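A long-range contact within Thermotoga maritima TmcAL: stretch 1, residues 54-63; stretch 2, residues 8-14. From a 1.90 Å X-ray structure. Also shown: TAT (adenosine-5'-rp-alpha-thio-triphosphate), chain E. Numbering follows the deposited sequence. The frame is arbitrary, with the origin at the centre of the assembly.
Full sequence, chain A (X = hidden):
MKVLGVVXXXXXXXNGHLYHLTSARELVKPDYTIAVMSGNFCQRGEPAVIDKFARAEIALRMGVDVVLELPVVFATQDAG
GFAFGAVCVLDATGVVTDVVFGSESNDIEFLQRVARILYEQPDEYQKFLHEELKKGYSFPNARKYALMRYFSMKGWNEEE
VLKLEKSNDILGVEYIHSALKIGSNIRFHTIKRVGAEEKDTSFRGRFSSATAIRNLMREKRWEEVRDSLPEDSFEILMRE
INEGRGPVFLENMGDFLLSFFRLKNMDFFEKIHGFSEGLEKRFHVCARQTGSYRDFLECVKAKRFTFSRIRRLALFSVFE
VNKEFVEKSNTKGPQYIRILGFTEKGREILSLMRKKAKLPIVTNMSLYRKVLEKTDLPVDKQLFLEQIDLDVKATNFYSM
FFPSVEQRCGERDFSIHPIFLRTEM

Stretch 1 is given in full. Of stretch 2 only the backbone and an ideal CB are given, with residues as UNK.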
# COMPACT_ATOMS: atom_id res chain seq x y z
N ALA A 54 -10.27 7.24 -22.56
CA ALA A 54 -10.83 8.52 -22.96
C ALA A 54 -9.83 9.32 -23.81
O ALA A 54 -10.19 9.90 -24.85
CB ALA A 54 -11.25 9.32 -21.73
N ARG A 55 -8.58 9.36 -23.38
CA ARG A 55 -7.60 10.18 -24.11
C ARG A 55 -7.25 9.52 -25.46
O ARG A 55 -6.99 10.22 -26.44
CB ARG A 55 -6.36 10.43 -23.24
CG ARG A 55 -6.54 11.66 -22.33
CD ARG A 55 -5.67 11.62 -21.06
NE ARG A 55 -4.29 11.20 -21.35
CZ ARG A 55 -3.78 10.04 -20.94
NH1 ARG A 55 -4.52 9.22 -20.19
NH2 ARG A 55 -2.54 9.72 -21.25
N ALA A 56 -7.28 8.19 -25.54
CA ALA A 56 -7.11 7.51 -26.84
C ALA A 56 -8.20 7.92 -27.82
O ALA A 56 -7.94 8.17 -29.01
CB ALA A 56 -7.10 5.99 -26.66
N GLU A 57 -9.44 7.99 -27.34
CA GLU A 57 -10.53 8.36 -28.23
C GLU A 57 -10.36 9.79 -28.74
O GLU A 57 -10.61 10.07 -29.92
CB GLU A 57 -11.89 8.22 -27.54
CG GLU A 57 -13.02 8.53 -28.48
CD GLU A 57 -14.40 8.40 -27.86
OE1 GLU A 57 -14.55 7.71 -26.83
OE2 GLU A 57 -15.33 9.00 -28.43
N ILE A 58 -9.96 10.71 -27.86
CA ILE A 58 -9.67 12.08 -28.31
C ILE A 58 -8.58 12.10 -29.38
O ILE A 58 -8.72 12.79 -30.40
CB ILE A 58 -9.23 12.99 -27.13
CG1 ILE A 58 -10.35 13.09 -26.09
CG2 ILE A 58 -8.84 14.37 -27.66
CD1 ILE A 58 -9.90 13.68 -24.73
N ALA A 59 -7.53 11.31 -29.20
CA ALA A 59 -6.43 11.30 -30.17
C ALA A 59 -6.96 10.87 -31.54
O ALA A 59 -6.67 11.50 -32.57
CB ALA A 59 -5.30 10.38 -29.70
N LEU A 60 -7.77 9.82 -31.55
CA LEU A 60 -8.42 9.37 -32.78
C LEU A 60 -9.25 10.47 -33.42
O LEU A 60 -9.20 10.68 -34.63
CB LEU A 60 -9.30 8.16 -32.52
CG LEU A 60 -8.58 6.92 -31.98
CD1 LEU A 60 -9.59 5.76 -31.86
CD2 LEU A 60 -7.39 6.55 -32.87
N ARG A 61 -10.05 11.15 -32.61
CA ARG A 61 -10.88 12.23 -33.15
C ARG A 61 -10.06 13.37 -33.72
O ARG A 61 -10.52 14.09 -34.62
CB ARG A 61 -11.84 12.74 -32.08
CG ARG A 61 -12.92 11.72 -31.74
CD ARG A 61 -13.96 12.28 -30.82
NE ARG A 61 -15.07 11.35 -30.66
CZ ARG A 61 -16.20 11.64 -30.02
NH1 ARG A 61 -16.37 12.84 -29.48
NH2 ARG A 61 -17.16 10.73 -29.93
N MET A 62 -8.84 13.53 -33.22
CA MET A 62 -8.04 14.67 -33.61
C MET A 62 -7.15 14.38 -34.81
O MET A 62 -6.44 15.27 -35.28
CB MET A 62 -7.19 15.14 -32.43
CG MET A 62 -8.01 15.66 -31.26
SD MET A 62 -8.99 17.14 -31.61
CE MET A 62 -10.57 16.46 -32.06
N GLY A 63 -7.28 13.18 -35.38
CA GLY A 63 -6.49 12.81 -36.55
C GLY A 63 -5.45 11.70 -36.42
O GLY A 63 -4.76 11.39 -37.38
N UNK A 8 3.37 10.94 -27.25
CA UNK A 8 2.43 11.88 -26.66
C UNK A 8 1.95 11.43 -25.29
O UNK A 8 2.07 10.27 -24.92
CB UNK A 8 1.23 12.08 -27.59
N UNK A 9 1.38 12.37 -24.54
CA UNK A 9 0.79 12.12 -23.24
C UNK A 9 -0.65 12.62 -23.27
O UNK A 9 -1.54 11.95 -22.75
CB UNK A 9 1.59 12.80 -22.13
N UNK A 10 -0.85 13.84 -23.77
CA UNK A 10 -2.19 14.39 -23.97
C UNK A 10 -2.94 14.46 -22.63
O UNK A 10 -4.00 13.86 -22.48
CB UNK A 10 -2.97 13.54 -24.98
N UNK A 11 -2.40 15.24 -21.69
CA UNK A 11 -2.90 15.26 -20.31
C UNK A 11 -3.31 16.65 -19.84
O UNK A 11 -2.68 17.20 -18.94
CB UNK A 11 -1.83 14.70 -19.36
N UNK A 12 -4.38 17.22 -20.43
CA UNK A 12 -5.26 16.73 -21.49
C UNK A 12 -4.82 17.13 -22.92
O UNK A 12 -3.86 17.89 -23.09
CB UNK A 12 -6.68 17.25 -21.24
N UNK A 13 -5.56 16.66 -23.94
CA UNK A 13 -5.26 17.05 -25.32
C UNK A 13 -5.69 18.48 -25.47
O UNK A 13 -6.88 18.77 -25.34
CB UNK A 13 -5.95 16.15 -26.34
N UNK A 14 -4.76 19.38 -25.77
CA UNK A 14 -5.12 20.79 -25.82
C UNK A 14 -4.79 21.40 -27.17
O UNK A 14 -4.44 20.70 -28.11
CB UNK A 14 -4.40 21.56 -24.71
N1 TAT E . 3.23 23.97 -29.74
C2 TAT E . 3.75 23.01 -30.53
N3 TAT E . 3.85 21.72 -30.16
C4 TAT E . 3.42 21.32 -28.94
C5 TAT E . 2.82 22.30 -28.03
C6 TAT E . 2.75 23.70 -28.51
N6 TAT E . 2.22 24.68 -27.73
N7 TAT E . 2.47 21.63 -26.91
C8 TAT E . 2.80 20.33 -27.09
N9 TAT E . 3.37 20.15 -28.30
PA TAT E . 2.80 15.88 -24.93
PB TAT E . 3.90 18.22 -23.52
PG TAT E . 2.92 20.56 -22.13
C1' TAT E . 3.87 18.87 -28.84
O1A TAT E . 1.72 21.43 -22.47
O1B TAT E . 4.60 17.85 -22.25
S1G TAT E . 4.39 14.77 -24.79
C2' TAT E . 4.95 18.30 -27.92
O2' TAT E . 6.21 18.94 -28.10
O2A TAT E . 1.44 15.21 -24.79
O2B TAT E . 4.71 18.63 -24.72
O2G TAT E . 2.80 19.90 -20.77
C3' TAT E . 4.94 16.84 -28.31
O3' TAT E . 5.77 16.61 -29.46
O3A TAT E . 2.79 17.09 -23.86
O3B TAT E . 2.79 19.36 -23.21
O3G TAT E . 4.28 21.16 -22.39
C4' TAT E . 3.48 16.59 -28.68
O4' TAT E . 2.86 17.86 -28.88
C5' TAT E . 2.73 15.85 -27.57
O5' TAT E . 2.85 16.61 -26.37

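At position 8 the backbone is extended (phi/psi -146/163), and nothing of stretch 1 lies within 5.5 Å of the ideal CB. The helix therefore sets no requirement, although extended angles are comfortable for beta-branched residues. The residue is V8, whose CG1 lies 3.7 Å from C5' of the bound nucleotide analogue.

Position 9 turns its CB away from the helix, so stretch 1 does little to restrict its side chain, and many types would fit. Its backbone is what stretch 1 uses. R55 reaches across and donates to the carbonyl oxygen at position 9 from both NH2 (NH2 to O, 2.9 Å) and NE (NE to O, 3.2 Å). The amide N of the same residue, in the preceding peptide unit, donates to TAT O2A at 2.9 Å. The residue is E9; its carboxylate lies too far from R55 for a salt bridge, and OE2 is hydrogen-bonded elsewhere in the structure.

Position 10 has positive phi and psi (60/62), a left-handed conformation that glycine or asparagine adopts most easily, but which other residues can tolerate. Its CB points toward stretch 1, 4.5 Å from R55 NE, and beyond lies the small methyl of A59. A long, largely apolar side chain could extend there; aromatic residues, leucine or methionine would be reasonable. The residue is Y10. Its ring runs along the helix to put CE2 3.8 Å from A59 CB, an apolar contact. Its backbone works on two fronts: O accepts from R55 NE at 2.9 Å, while N donates to TAT O2A, also at 2.9 Å. R55 thus binds two successive carbonyls, both at the edge of its guanidinium, as its in-plane N-H groups require.

At position 11 CB points sideways, 4.7 Å from R55 NE. The guanidinium nearby would disfavour a positive charge, but small or polar neutral residues would suit. The residue is N11, whose amide is hydrogen-bonded elsewhere in the structure.

Position 12 also points sideways, with no stretch 1 atom within 5.5 Å of its CB. The peptide bond before it is cis, which strongly suggests proline, and P12 is found.

Position 13 aims its CB toward the helix, 3.6 Å from I58 CG2 and 5.4 Å from M62 CG. These two side chains, one turn apart, offer an apolar surface suited to leucine, methionine or an aromatic residue. The residue is F13, with chi1 in the t well. Its CB packs on I58 CG2 at 3.6 Å, while the ring extends along the helix to M62. There M62 CG sits over one face, 3.7 Å from the centroid of the F13 ring, in a CH-pi contact.

Position 14 is beyond reach of stretch 1 and occupies the N-cap before a helix. Capping residues such as serine, threonine, asparagine or aspartate would be plausible. The residue is H14, whose NE2 donates to TAT O1A, on the triphosphate, at 3.0 Å.

Stretch 2 (8-14) VEYNPFH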
# COMPACT_ATOMS: atom_id res chain seq x y z
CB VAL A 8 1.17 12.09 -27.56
CG1 VAL A 8 1.56 12.59 -28.95
CG2 VAL A 8 0.37 10.78 -27.67
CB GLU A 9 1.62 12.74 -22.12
CG GLU A 9 2.96 12.04 -22.02
CD GLU A 9 3.56 12.14 -20.63
OE1 GLU A 9 3.79 13.27 -20.17
OE2 GLU A 9 3.77 11.08 -19.99
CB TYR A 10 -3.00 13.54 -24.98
CG TYR A 10 -2.53 13.62 -26.44
CD1 TYR A 10 -1.78 14.70 -26.90
CD2 TYR A 10 -2.86 12.62 -27.35
CE1 TYR A 10 -1.36 14.77 -28.24
CE2 TYR A 10 -2.45 12.68 -28.68
CZ TYR A 10 -1.71 13.76 -29.12
OH TYR A 10 -1.32 13.82 -30.45
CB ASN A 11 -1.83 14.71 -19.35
CG ASN A 11 -2.35 14.52 -17.93
OD1 ASN A 11 -3.55 14.43 -17.70
ND2 ASN A 11 -1.44 14.47 -16.96
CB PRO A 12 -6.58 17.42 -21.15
CG PRO A 12 -6.11 18.81 -20.74
CD PRO A 12 -4.82 18.55 -19.93
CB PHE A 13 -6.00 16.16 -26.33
CG PHE A 13 -5.56 16.35 -27.76
CD1 PHE A 13 -5.84 17.53 -28.44
CD2 PHE A 13 -4.88 15.34 -28.42
CE1 PHE A 13 -5.43 17.71 -29.76
CE2 PHE A 13 -4.47 15.52 -29.75
CZ PHE A 13 -4.74 16.70 -30.40
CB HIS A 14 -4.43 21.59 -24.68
CG HIS A 14 -2.94 21.42 -24.60
ND1 HIS A 14 -2.11 21.52 -25.70
CD2 HIS A 14 -2.12 21.19 -23.54
CE1 HIS A 14 -0.85 21.35 -25.32
NE2 HIS A 14 -0.83 21.15 -24.02
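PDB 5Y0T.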